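Local coordinates for protein N-acetylneuraminate lyase (PDB 5ZKA) that belongs to the dihydrodipicolinate synthetase family of lyases and aldolases and folds as a TIM barrel with additional C-terminal helices, at residues K115-V120 with T143-I148; M206-T211 with E244-Q249; T62-M67 with Y281-M286; K19-A24 with S221-N226. All coordinates share one frame; numbering follows the deposited sequence.

Contact 1 of 4, residues K115-V120 with T143-I148; sequences KCLSAV and TGNYMI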
loop_
_atom_site.group_PDB
_atom_site.type_symbol
_atom_site.label_atom_id
_atom_site.label_comp_id
_atom_site.label_asym_id
_atom_site.label_seq_id
_atom_site.Cartn_x
_atom_site.Cartn_y
_atom_site.Cartn_z
ATOM N N LYS A 115 -8.587 -25.552 -15.759
ATOM C CA LYS A 115 -8.197 -24.807 -16.948
ATOM C C LYS A 115 -7.216 -23.699 -16.622
ATOM O O LYS A 115 -6.903 -22.879 -17.489
ATOM C CB LYS A 115 -9.435 -24.235 -17.649
ATOM C CG LYS A 115 -10.227 -25.281 -18.432
ATOM C CD LYS A 115 -9.314 -26.021 -19.398
ATOM C CE LYS A 115 -10.054 -27.100 -20.176
ATOM N NZ LYS A 115 -11.069 -26.535 -21.113
ATOM N N CYS A 116 -6.725 -23.654 -15.389
ATOM C CA CYS A 116 -5.730 -22.665 -15.022
ATOM C C CYS A 116 -5.004 -23.164 -13.785
ATOM O O CYS A 116 -5.639 -23.676 -12.852
ATOM C CB CYS A 116 -6.366 -21.296 -14.761
ATOM S SG CYS A 116 -5.129 -20.001 -14.526
ATOM N N LEU A 117 -3.681 -23.022 -13.797
ATOM C CA LEU A 117 -2.809 -23.383 -12.691
ATOM C C LEU A 117 -2.296 -22.127 -12.010
ATOM O O LEU A 117 -2.342 -21.030 -12.565
ATOM C CB LEU A 117 -1.598 -24.197 -13.169
ATOM C CG LEU A 117 -1.824 -25.455 -14.006
ATOM C CD1 LEU A 117 -0.471 -26.105 -14.340
ATOM C CD2 LEU A 117 -2.707 -26.413 -13.255
ATOM N N SER A 118 -1.792 -22.317 -10.797
ATOM C CA SER A 118 -1.009 -21.310 -10.101
ATOM C C SER A 118 0.148 -22.026 -9.424
ATOM O O SER A 118 0.098 -23.236 -9.197
ATOM C CB SER A 118 -1.857 -20.540 -9.076
ATOM O OG SER A 118 -1.213 -19.356 -8.659
ATOM N N ALA A 119 1.211 -21.286 -9.114
ATOM C CA ALA A 119 2.345 -21.923 -8.453
ATOM C C ALA A 119 3.098 -20.879 -7.647
ATOM O O ALA A 119 3.550 -19.876 -8.208
ATOM C CB ALA A 119 3.276 -22.595 -9.465
ATOM N N VAL A 120 3.248 -21.130 -6.344
ATOM C CA VAL A 120 4.043 -20.234 -5.514
ATOM C C VAL A 120 5.491 -20.234 -6.011
ATOM O O VAL A 120 5.981 -21.223 -6.569
ATOM C CB VAL A 120 3.956 -20.653 -4.037
ATOM C CG1 VAL A 120 4.463 -22.084 -3.853
ATOM C CG2 VAL A 120 4.712 -19.664 -3.138
ATOM N N THR A 143 2.624 -29.207 -18.752
ATOM C CA THR A 143 1.176 -29.357 -18.631
ATOM C C THR A 143 0.402 -28.819 -19.828
ATOM O O THR A 143 -0.712 -29.279 -20.083
ATOM C CB THR A 143 0.654 -28.644 -17.367
ATOM O OG1 THR A 143 0.888 -27.233 -17.471
ATOM C CG2 THR A 143 1.352 -29.174 -16.118
ATOM N N GLY A 144 0.942 -27.843 -20.554
ATOM C CA GLY A 144 0.170 -27.168 -21.582
ATOM C C GLY A 144 -0.927 -26.270 -21.051
ATOM O O GLY A 144 -1.772 -25.816 -21.826
ATOM N N ASN A 145 -0.936 -25.993 -19.754
ATOM C CA ASN A 145 -2.011 -25.255 -19.111
ATOM C C ASN A 145 -1.559 -23.819 -18.857
ATOM O O ASN A 145 -0.381 -23.477 -18.996
ATOM C CB ASN A 145 -2.419 -25.955 -17.805
ATOM C CG ASN A 145 -3.896 -25.775 -17.469
ATOM O OD1 ASN A 145 -4.521 -24.787 -17.856
ATOM N ND2 ASN A 145 -4.459 -26.740 -16.744
ATOM N N TYR A 146 -2.520 -22.969 -18.495
ATOM C CA TYR A 146 -2.231 -21.578 -18.169
ATOM C C TYR A 146 -1.719 -21.464 -16.741
ATOM O O TYR A 146 -1.972 -22.322 -15.892
ATOM C CB TYR A 146 -3.475 -20.699 -18.329
ATOM C CG TYR A 146 -4.004 -20.645 -19.743
ATOM C CD1 TYR A 146 -3.213 -20.179 -20.780
ATOM C CD2 TYR A 146 -5.290 -21.073 -20.038
ATOM C CE1 TYR A 146 -3.686 -20.137 -22.075
ATOM C CE2 TYR A 146 -5.774 -21.035 -21.331
ATOM C CZ TYR A 146 -4.969 -20.566 -22.347
ATOM O OH TYR A 146 -5.448 -20.526 -23.637
ATOM N N MET A 147 -1.006 -20.372 -16.474
ATOM C CA MET A 147 -0.286 -20.231 -15.216
ATOM C C MET A 147 -0.479 -18.837 -14.644
ATOM O O MET A 147 -0.338 -17.844 -15.361
ATOM C CB MET A 147 1.216 -20.492 -15.408
ATOM C CG MET A 147 2.080 -20.149 -14.195
ATOM S SD MET A 147 1.760 -21.203 -12.754
ATOM C CE MET A 147 2.277 -22.808 -13.385
ATOM N N ILE A 148 -0.785 -18.772 -13.353
ATOM C CA ILE A 148 -0.793 -17.521 -12.602
ATOM C C ILE A 148 0.350 -17.598 -11.600
ATOM O O ILE A 148 0.415 -18.535 -10.794
ATOM C CB ILE A 148 -2.151 -17.284 -11.915
ATOM C CG1 ILE A 148 -3.209 -16.916 -12.953
ATOM C CG2 ILE A 148 -2.070 -16.171 -10.914
ATOM C CD1 ILE A 148 -4.608 -17.105 -12.434
#

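Contact 2 of 4, residues M206-T211 with E244-Q249; sequences MLLPAT and EALKIQ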
loop_
_atom_site.group_PDB
_atom_site.type_symbol
_atom_site.label_atom_id
_atom_site.label_comp_id
_atom_site.label_asym_id
_atom_site.label_seq_id
_atom_site.Cartn_x
_atom_site.Cartn_y
_atom_site.Cartn_z
ATOM N N MET A 206 -6.862 -4.855 1.897
ATOM C CA MET A 206 -6.490 -3.751 1.016
ATOM C C MET A 206 -7.158 -3.886 -0.352
ATOM O O MET A 206 -6.614 -3.448 -1.366
ATOM C CB MET A 206 -4.976 -3.662 0.892
ATOM C CG MET A 206 -4.324 -3.616 2.274
ATOM S SD MET A 206 -2.548 -3.300 2.247
ATOM C CE MET A 206 -1.952 -4.794 1.478
ATOM N N LEU A 207 -8.366 -4.461 -0.380
ATOM C CA LEU A 207 -9.061 -4.688 -1.643
ATOM C C LEU A 207 -9.426 -3.378 -2.331
ATOM O O LEU A 207 -9.282 -3.246 -3.551
ATOM C CB LEU A 207 -10.320 -5.525 -1.392
ATOM C CG LEU A 207 -11.198 -5.844 -2.607
ATOM C CD1 LEU A 207 -10.388 -6.536 -3.714
ATOM C CD2 LEU A 207 -12.354 -6.745 -2.175
ATOM N N LEU A 208 -9.889 -2.391 -1.569
ATOM C CA LEU A 208 -10.320 -1.144 -2.201
ATOM C C LEU A 208 -9.159 -0.408 -2.865
ATOM O O LEU A 208 -9.281 -0.057 -4.054
ATOM C CB LEU A 208 -11.055 -0.269 -1.179
ATOM C CG LEU A 208 -11.272 1.193 -1.570
ATOM C CD1 LEU A 208 -12.067 1.329 -2.858
ATOM C CD2 LEU A 208 -11.995 1.894 -0.424
ATOM N N PRO A 209 -8.030 -0.142 -2.196
ATOM C CA PRO A 209 -6.937 0.551 -2.906
ATOM C C PRO A 209 -6.403 -0.237 -4.092
ATOM O O PRO A 209 -6.020 0.355 -5.108
ATOM C CB PRO A 209 -5.865 0.743 -1.821
ATOM C CG PRO A 209 -6.248 -0.179 -0.697
ATOM C CD PRO A 209 -7.745 -0.291 -0.755
ATOM N N ALA A 210 -6.394 -1.566 -4.004
ATOM C CA ALA A 210 -5.985 -2.380 -5.145
ATOM C C ALA A 210 -6.969 -2.256 -6.302
ATOM O O ALA A 210 -6.561 -2.200 -7.467
ATOM C CB ALA A 210 -5.857 -3.842 -4.715
ATOM N N THR A 211 -8.276 -2.226 -6.006
ATOM C CA THR A 211 -9.265 -2.147 -7.077
ATOM C C THR A 211 -9.085 -0.888 -7.924
ATOM O O THR A 211 -9.203 -0.939 -9.155
ATOM C CB THR A 211 -10.679 -2.211 -6.489
ATOM O OG1 THR A 211 -10.808 -3.441 -5.768
ATOM C CG2 THR A 211 -11.718 -2.189 -7.600
ATOM N N GLU A 244 -19.145 4.754 -0.840
ATOM C CA GLU A 244 -19.798 3.557 -0.322
ATOM C C GLU A 244 -18.807 2.404 -0.179
ATOM O O GLU A 244 -18.888 1.629 0.783
ATOM C CB GLU A 244 -20.967 3.158 -1.224
ATOM C CG GLU A 244 -21.713 1.933 -0.722
ATOM C CD GLU A 244 -23.116 1.812 -1.289
ATOM O OE1 GLU A 244 -23.422 2.513 -2.280
ATOM O OE2 GLU A 244 -23.903 1.004 -0.746
ATOM N N ALA A 245 -17.862 2.274 -1.124
ATOM C CA ALA A 245 -16.904 1.171 -1.063
ATOM C C ALA A 245 -15.990 1.301 0.148
ATOM O O ALA A 245 -15.608 0.290 0.755
ATOM C CB ALA A 245 -16.078 1.102 -2.347
ATOM N N LEU A 246 -15.634 2.540 0.516
ATOM C CA LEU A 246 -14.782 2.753 1.683
ATOM C C LEU A 246 -15.494 2.372 2.969
ATOM O O LEU A 246 -14.875 1.800 3.877
ATOM C CB LEU A 246 -14.319 4.214 1.743
ATOM C CG LEU A 246 -13.411 4.612 2.908
ATOM C CD1 LEU A 246 -12.186 3.713 2.953
ATOM C CD2 LEU A 246 -12.967 6.086 2.807
ATOM N N LYS A 247 -16.789 2.702 3.080
ATOM C CA LYS A 247 -17.552 2.313 4.265
ATOM C C LYS A 247 -17.554 0.807 4.439
ATOM O O LYS A 247 -17.395 0.303 5.557
ATOM C CB LYS A 247 -18.989 2.843 4.181
ATOM C CG LYS A 247 -19.086 4.353 4.341
ATOM C CD LYS A 247 -20.482 4.784 4.786
ATOM C CE LYS A 247 -20.607 6.298 4.765
ATOM N NZ LYS A 247 -20.402 6.845 3.394
ATOM N N ILE A 248 -17.711 0.073 3.336
ATOM C CA ILE A 248 -17.744 -1.386 3.414
ATOM C C ILE A 248 -16.344 -1.958 3.652
ATOM O O ILE A 248 -16.193 -2.962 4.362
ATOM C CB ILE A 248 -18.405 -1.946 2.145
ATOM C CG1 ILE A 248 -19.846 -1.428 2.048
ATOM C CG2 ILE A 248 -18.364 -3.473 2.140
ATOM C CD1 ILE A 248 -20.504 -1.654 0.706
ATOM N N GLN A 249 -15.300 -1.336 3.103
ATOM C CA GLN A 249 -13.941 -1.759 3.458
ATOM C C GLN A 249 -13.662 -1.520 4.937
ATOM O O GLN A 249 -12.983 -2.326 5.590
ATOM C CB GLN A 249 -12.906 -1.027 2.605
ATOM C CG GLN A 249 -11.468 -1.496 2.834
ATOM C CD GLN A 249 -11.199 -2.808 2.126
ATOM O OE1 GLN A 249 -11.151 -2.842 0.900
ATOM N NE2 GLN A 249 -11.052 -3.893 2.887
#

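Contact 3 of 4, residues T62-M67 with Y281-M286; sequences TGENFM and YCRKPM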
loop_
_atom_site.group_PDB
_atom_site.type_symbol
_atom_site.label_atom_id
_atom_site.label_comp_id
_atom_site.label_asym_id
_atom_site.label_seq_id
_atom_site.Cartn_x
_atom_site.Cartn_y
_atom_site.Cartn_z
ATOM N N THR A 62 -4.066 -20.997 2.147
ATOM C CA THR A 62 -5.243 -21.011 3.012
ATOM C C THR A 62 -5.819 -22.407 3.169
ATOM O O THR A 62 -6.411 -22.723 4.210
ATOM C CB THR A 62 -6.301 -20.073 2.435
ATOM O OG1 THR A 62 -5.755 -18.749 2.331
ATOM C CG2 THR A 62 -7.551 -20.058 3.310
ATOM N N GLY A 63 -5.671 -23.251 2.154
ATOM C CA GLY A 63 -6.134 -24.617 2.277
ATOM C C GLY A 63 -5.199 -25.523 3.038
ATOM O O GLY A 63 -5.401 -26.739 3.046
ATOM N N GLU A 64 -4.170 -24.956 3.673
ATOM C CA GLU A 64 -3.162 -25.714 4.411
ATOM C C GLU A 64 -2.400 -26.668 3.487
ATOM O O GLU A 64 -1.875 -27.705 3.911
ATOM C CB GLU A 64 -3.792 -26.435 5.608
ATOM C CG GLU A 64 -4.400 -25.402 6.605
ATOM C CD GLU A 64 -5.319 -26.022 7.640
ATOM O OE1 GLU A 64 -4.852 -26.863 8.440
ATOM O OE2 GLU A 64 -6.519 -25.674 7.637
ATOM N N ASN A 65 -2.305 -26.266 2.219
ATOM C CA ASN A 65 -1.716 -27.105 1.176
ATOM C C ASN A 65 -0.308 -27.585 1.527
ATOM O O ASN A 65 0.035 -28.758 1.307
ATOM C CB ASN A 65 -1.697 -26.308 -0.129
ATOM C CG ASN A 65 -0.948 -27.019 -1.231
ATOM O OD1 ASN A 65 0.209 -26.686 -1.544
ATOM N ND2 ASN A 65 -1.610 -27.984 -1.855
ATOM N N PHE A 66 0.531 -26.697 2.061
ATOM C CA PHE A 66 1.928 -27.068 2.253
ATOM C C PHE A 66 2.143 -27.902 3.506
ATOM O O PHE A 66 3.281 -28.306 3.774
ATOM C CB PHE A 66 2.792 -25.799 2.236
ATOM C CG PHE A 66 2.645 -25.031 0.955
ATOM C CD1 PHE A 66 3.280 -25.473 -0.203
ATOM C CD2 PHE A 66 1.784 -23.946 0.871
ATOM C CE1 PHE A 66 3.112 -24.807 -1.402
ATOM C CE2 PHE A 66 1.606 -23.278 -0.330
ATOM C CZ PHE A 66 2.280 -23.705 -1.463
ATOM N N MET A 67 1.067 -28.214 4.239
ATOM C CA MET A 67 1.124 -29.083 5.405
ATOM C C MET A 67 0.685 -30.516 5.114
ATOM O O MET A 67 0.735 -31.354 6.019
ATOM C CB MET A 67 0.263 -28.500 6.533
ATOM C CG MET A 67 0.945 -27.370 7.307
ATOM S SD MET A 67 -0.057 -26.797 8.700
ATOM C CE MET A 67 -1.134 -25.669 7.859
ATOM N N TYR A 281 -11.116 -29.447 11.497
ATOM C CA TYR A 281 -9.949 -28.997 12.246
ATOM C C TYR A 281 -8.873 -28.495 11.297
ATOM O O TYR A 281 -8.949 -28.672 10.081
ATOM C CB TYR A 281 -9.371 -30.126 13.112
ATOM C CG TYR A 281 -10.367 -30.732 14.077
ATOM C CD1 TYR A 281 -10.813 -30.019 15.185
ATOM C CD2 TYR A 281 -10.867 -32.005 13.874
ATOM C CE1 TYR A 281 -11.730 -30.567 16.068
ATOM C CE2 TYR A 281 -11.784 -32.558 14.751
ATOM C CZ TYR A 281 -12.211 -31.834 15.843
ATOM O OH TYR A 281 -13.119 -32.387 16.715
ATOM N N CYS A 282 -7.859 -27.853 11.877
ATOM C CA CYS A 282 -6.666 -27.479 11.135
ATOM C C CYS A 282 -5.630 -28.590 11.244
ATOM O O CYS A 282 -5.676 -29.418 12.157
ATOM C CB CYS A 282 -6.076 -26.173 11.666
ATOM S SG CYS A 282 -7.124 -24.721 11.403
ATOM N N ARG A 283 -4.672 -28.580 10.315
ATOM C CA ARG A 283 -3.606 -29.584 10.332
ATOM C C ARG A 283 -2.652 -29.308 11.490
ATOM O O ARG A 283 -2.243 -28.163 11.702
ATOM C CB ARG A 283 -2.840 -29.568 9.006
ATOM C CG ARG A 283 -3.527 -30.292 7.843
ATOM C CD ARG A 283 -3.557 -31.809 8.059
ATOM N NE ARG A 283 -2.217 -32.393 7.931
ATOM C CZ ARG A 283 -1.901 -33.415 7.140
ATOM N NH1 ARG A 283 -2.836 -34.022 6.414
ATOM N NH2 ARG A 283 -0.645 -33.851 7.097
ATOM N N LYS A 284 -2.288 -30.348 12.238
ATOM C CA LYS A 284 -1.249 -30.167 13.238
ATOM C C LYS A 284 0.040 -29.726 12.545
ATOM O O LYS A 284 0.309 -30.135 11.413
ATOM C CB LYS A 284 -1.018 -31.450 14.023
ATOM C CG LYS A 284 -2.145 -31.774 14.984
ATOM C CD LYS A 284 -1.924 -33.107 15.642
ATOM C CE LYS A 284 -3.249 -33.732 16.033
ATOM N NZ LYS A 284 -3.057 -35.100 16.580
ATOM N N PRO A 285 0.860 -28.889 13.201
ATOM C CA PRO A 285 0.758 -28.439 14.593
ATOM C C PRO A 285 -0.055 -27.159 14.805
ATOM O O PRO A 285 0.159 -26.525 15.844
ATOM C CB PRO A 285 2.219 -28.174 14.972
ATOM C CG PRO A 285 2.873 -27.767 13.644
ATOM C CD PRO A 285 1.967 -28.211 12.503
ATOM N N MET A 286 -0.931 -26.771 13.873
ATOM C CA MET A 286 -1.830 -25.651 14.139
ATOM C C MET A 286 -2.519 -25.864 15.479
ATOM O O MET A 286 -3.024 -26.956 15.765
ATOM C CB MET A 286 -2.879 -25.502 13.031
ATOM C CG MET A 286 -2.352 -25.046 11.668
ATOM S SD MET A 286 -1.466 -23.478 11.711
ATOM C CE MET A 286 -1.616 -22.950 10.014
#

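Contact 4 of 4, residues K19-A24 with S221-N226; sequences KGIYSA and STYNIN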
loop_
_atom_site.group_PDB
_atom_site.type_symbol
_atom_site.label_atom_id
_atom_site.label_comp_id
_atom_site.label_asym_id
_atom_site.label_seq_id
_atom_site.Cartn_x
_atom_site.Cartn_y
_atom_site.Cartn_z
ATOM N N LYS A 19 -11.967 -12.812 -14.376
ATOM C CA LYS A 19 -12.015 -11.712 -13.422
ATOM C C LYS A 19 -12.940 -12.048 -12.256
ATOM O O LYS A 19 -13.849 -12.871 -12.379
ATOM C CB LYS A 19 -12.509 -10.436 -14.102
ATOM C CG LYS A 19 -11.625 -9.946 -15.231
ATOM C CD LYS A 19 -12.254 -8.771 -15.969
ATOM C CE LYS A 19 -11.384 -7.526 -15.868
ATOM N NZ LYS A 19 -11.944 -6.410 -16.683
ATOM N N GLY A 20 -12.704 -11.399 -11.114
ATOM C CA GLY A 20 -13.666 -11.420 -10.027
ATOM C C GLY A 20 -13.055 -11.897 -8.725
ATOM O O GLY A 20 -11.830 -11.983 -8.570
ATOM N N ILE A 21 -13.935 -12.226 -7.781
ATOM C CA ILE A 21 -13.560 -12.549 -6.407
ATOM C C ILE A 21 -13.446 -14.064 -6.260
ATOM O O ILE A 21 -14.417 -14.787 -6.502
ATOM C CB ILE A 21 -14.591 -11.986 -5.418
ATOM C CG1 ILE A 21 -14.783 -10.480 -5.631
ATOM C CG2 ILE A 21 -14.203 -12.312 -3.994
ATOM C CD1 ILE A 21 -13.563 -9.658 -5.316
ATOM N N TYR A 22 -12.266 -14.540 -5.859
ATOM C CA TYR A 22 -11.991 -15.961 -5.639
ATOM C C TYR A 22 -11.783 -16.229 -4.152
ATOM O O TYR A 22 -10.944 -15.582 -3.519
ATOM C CB TYR A 22 -10.716 -16.409 -6.368
ATOM C CG TYR A 22 -10.795 -16.487 -7.873
ATOM C CD1 TYR A 22 -10.970 -15.342 -8.635
ATOM C CD2 TYR A 22 -10.629 -17.703 -8.533
ATOM C CE1 TYR A 22 -11.032 -15.402 -10.012
ATOM C CE2 TYR A 22 -10.679 -17.776 -9.915
ATOM C CZ TYR A 22 -10.870 -16.617 -10.646
ATOM O OH TYR A 22 -10.926 -16.661 -12.011
ATOM N N SER A 23 -12.493 -17.214 -3.604
ATOM C CA SER A 23 -12.146 -17.692 -2.272
ATOM C C SER A 23 -10.952 -18.632 -2.363
ATOM O O SER A 23 -10.947 -19.556 -3.181
ATOM C CB SER A 23 -13.318 -18.436 -1.630
ATOM O OG SER A 23 -14.305 -17.530 -1.160
ATOM N N ALA A 24 -9.952 -18.408 -1.517
ATOM C CA ALA A 24 -8.909 -19.406 -1.310
ATOM C C ALA A 24 -9.526 -20.480 -0.442
ATOM O O ALA A 24 -9.730 -20.291 0.763
ATOM C CB ALA A 24 -7.670 -18.790 -0.665
ATOM N N SER A 221 -8.552 -15.540 1.711
ATOM C CA SER A 221 -9.122 -16.480 2.678
ATOM C C SER A 221 -10.409 -15.958 3.295
ATOM O O SER A 221 -11.298 -16.748 3.643
ATOM C CB SER A 221 -8.120 -16.752 3.795
ATOM O OG SER A 221 -7.733 -15.535 4.424
ATOM N N THR A 222 -10.523 -14.646 3.489
ATOM C CA THR A 222 -11.709 -14.184 4.209
ATOM C C THR A 222 -12.965 -14.245 3.361
ATOM O O THR A 222 -14.070 -14.148 3.910
ATOM C CB THR A 222 -11.518 -12.759 4.735
ATOM O OG1 THR A 222 -11.466 -11.834 3.641
ATOM C CG2 THR A 222 -10.234 -12.661 5.553
ATOM N N TYR A 223 -12.834 -14.445 2.053
ATOM C CA TYR A 223 -14.016 -14.492 1.212
ATOM C C TYR A 223 -14.825 -15.759 1.454
ATOM O O TYR A 223 -15.990 -15.813 1.048
ATOM C CB TYR A 223 -13.606 -14.356 -0.263
ATOM C CG TYR A 223 -12.720 -13.143 -0.516
ATOM C CD1 TYR A 223 -12.855 -11.981 0.248
ATOM C CD2 TYR A 223 -11.720 -13.172 -1.474
ATOM C CE1 TYR A 223 -12.026 -10.870 0.040
ATOM C CE2 TYR A 223 -10.886 -12.066 -1.687
ATOM C CZ TYR A 223 -11.045 -10.925 -0.935
ATOM O OH TYR A 223 -10.216 -9.840 -1.154
ATOM N N ASN A 224 -14.236 -16.760 2.131
ATOM C CA ASN A 224 -14.994 -17.940 2.548
ATOM C C ASN A 224 -16.186 -17.554 3.423
ATOM O O ASN A 224 -17.191 -18.268 3.451
ATOM C CB ASN A 224 -14.095 -18.914 3.321
ATOM C CG ASN A 224 -13.129 -19.689 2.422
ATOM O OD1 ASN A 224 -13.496 -20.697 1.823
ATOM N ND2 ASN A 224 -11.872 -19.227 2.349
ATOM N N ILE A 225 -16.079 -16.450 4.161
ATOM C CA ILE A 225 -17.163 -16.008 5.036
ATOM C C ILE A 225 -17.596 -14.575 4.783
ATOM O O ILE A 225 -18.702 -14.186 5.218
ATOM C CB ILE A 225 -16.760 -16.181 6.518
ATOM C CG1 ILE A 225 -15.457 -15.419 6.797
ATOM C CG2 ILE A 225 -16.590 -17.656 6.867
ATOM C CD1 ILE A 225 -15.155 -15.259 8.283
ATOM N N ASN A 226 -16.785 -13.742 4.125
ATOM C CA ASN A 226 -17.107 -12.331 3.919
ATOM C C ASN A 226 -17.141 -11.969 2.433
ATOM O O ASN A 226 -16.908 -10.814 2.060
ATOM C CB ASN A 226 -16.117 -11.442 4.675
ATOM C CG ASN A 226 -16.572 -9.993 4.745
ATOM O OD1 ASN A 226 -17.737 -9.702 5.050
ATOM N ND2 ASN A 226 -15.651 -9.070 4.449
#

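Contact 1 of 4, residues K115-V120 with T143-I148
Strands 117-120 and 147-150 run parallel as neighbours in the barrel sheet, the two strands of a beta-alpha-beta unit whose connecting helix is 129-143. Leu117 and Met147 sit on the sheet face that this helix covers, both touching Ile139. Leu117 is stretched out (chi2 -179°), so its CD1 meets Thr143 OG1 tip to tip at 3.6 Å, while CG crosses obliquely over the CB of Asn145. That hydroxyl closes an ST turn by accepting from Asn145 N, and is also hydrogen-bonded to Ile139 O at the end of the helix. Met147 leaves its backbone with CG anti to N (171°), then bends at both following torsions and folds back over 115-120: CE comes to 4.1 Å from Leu117 CB, and SD to 3.9 Å from Ala119 CB. The other face carries Ser118 and Ile148. Alongside them, Cys116 SG, anti to its own N (-172°), touches Ile148 CD1 at 3.6 Å. Asn145 turns its amide to use both ends: OD1 accepts from Tyr146 N on an in-plane lone pair, and ND2 binds Thr110 OG1 and Tyr114 O. Between the backbones, Leu117 N donates to Tyr146 O at 2.8 Å and Ile148 N to Leu117 O at 2.9 Å, both donors standing above the carbonyl plane. Ile148 O takes two donors, the Ser118 hydroxyl OG at 2.8 Å, also hydrogen-bonded to Tyr57 OH, and, weakly, Ala119 N at 3.3 Å.

Contact 2 of 4, residues M206-T211 with E244-Q249
Helix 242-262, one of the helices that follow the last barrel strand and its helix 223-237, packs here against the start of helix 207-212, which lies between barrel strands 200-201 and 217-220. The two short helical segments approach to 10.4 Å between axes and run roughly antiparallel, at 146°. Along 244-249, Ala245 comes first, its methyl CB set 4.0 Å from Leu208 CD1. Leu246 takes the other branch of the same leucine: Leu208 CD2 reaches 3.6 Å from the backbone CA of Leu246 and 3.8 Å from its CD1. Leu208 thus spreads its two methyls over two consecutive residues of the partner helix, with CG held anti to its backbone N (chi1 166°). A second protein chain also packs on Leu208 and on the backbone of Leu246. One turn further on, Gln249 reaches across, CG anti to N and the chain bent at chi2, to place its amide at the opening of helix 207-212. There Met206 is the N-cap, and the N-H of Leu208, in the first turn, has no acceptor within its own helix. Gln249 NE2 is hydrogen-bonded to Asn253 OD1 and more weakly to Asp204 O, consistent with an amide turned so that its oxygen faces the helix start. OE1 accepts from Leu208 N at 2.8 Å, the donor somewhat above the carbonyl plane, and rests 3.3 Å from Leu208 CB.

Contact 3 of 4, residues T62-M67 with Y281-M286
Thr62, Gly63 and Glu64 end the GXXGE signature of this family, in the loop after barrel strand 55-58. Thr62 OG1 is hydrogen-bonded to O1 of KPI, the modified lysine at position 178, while Glu64 turns to the loop 281-286. Its backbone has positive phi (62°) and its side chain runs out extended, bringing OE1 to Arg283 N in a very short, nearly straight hydrogen bond of 2.5 Å (174°). The N-H meets OE1 almost along the C-O axis. OE2 has a salt bridge to Lys269, a charge that would help keep the carboxylate ionised. Beside this bond Met67 and Arg283 lie alongside one another, running opposite ways, with Met67 SD 3.9 Å from Arg283 CB. Beyond, the side chains of Met67, bent at its last torsion, and Met286, bent at chi2, lie roughly perpendicular and meet methyl to methyl, CE to CE at 3.5 Å. Arg283 NH1 is held by Glu72 and Gly33 O. The contact therefore bridges two helices: Glu72 belongs to helix 70-84, which follows the first loop, whereas Lys269, together with Tyr265, which touches Cys282 and Met286, belongs to helix 264-274.

Contact 4 of 4, residues K19-A24 with S221-N226
Asn224 ND2 is gripped twice: it donates to Ala24 O at 2.9 Å (169°) and to Ser221 O at 2.9 Å (172°). Both acceptors lie in the plane of its amide, so each N-H has a nearly straight bond and the group cannot easily turn. The amide oxygen OD1 is used as well, by Asn47 ND2 of helix 37-49. Strand 20-24 is the first strand of the TIM barrel and hydrogen-bonds to strand 217-220, the last one; segment 221-226 leads out of that last strand into helix 223-237, so the contact lies where the barrel closes on itself. Tyr223 brings its ring against the first strand. Ile21 lies roughly perpendicular to it and puts CG2 over one face, offset toward the rim and 4.0 Å from the ring centroid, a CH-pi contact. The edge of the same ring meets a carbonyl in plane, Tyr223 CD2 standing 3.3 Å from Tyr22 O. Ser23 points the same way as Ile21, toward 221-226. Its OG, hydrogen-bonded to Asn47 OD1, is wedged 3.2 Å from Tyr223 C and 3.4 Å from Tyr223 CB.

From the N terminus, 19-24 opens contact 4 and 62-67 opens contact 3. Contact 1 then opens and closes within a single beta-alpha-beta unit, inside both of those longer loops. Next 206-211 opens contact 2; 221-226 completes contact 4, joining the first barrel strand to the turn and helix that follow the last; 244-249 completes contact 2, so these two cross. Finally 281-286 completes contact 3, which encloses contact 2 and crosses contact 4, tying a barrel loop to the C-terminal region. Phe66 packs on Val120 between contacts 3 and 1, Thr62 on Ala24 and Ser221 between contacts 3 and 4, and Leu207 on Tyr223 between contacts 2 and 4.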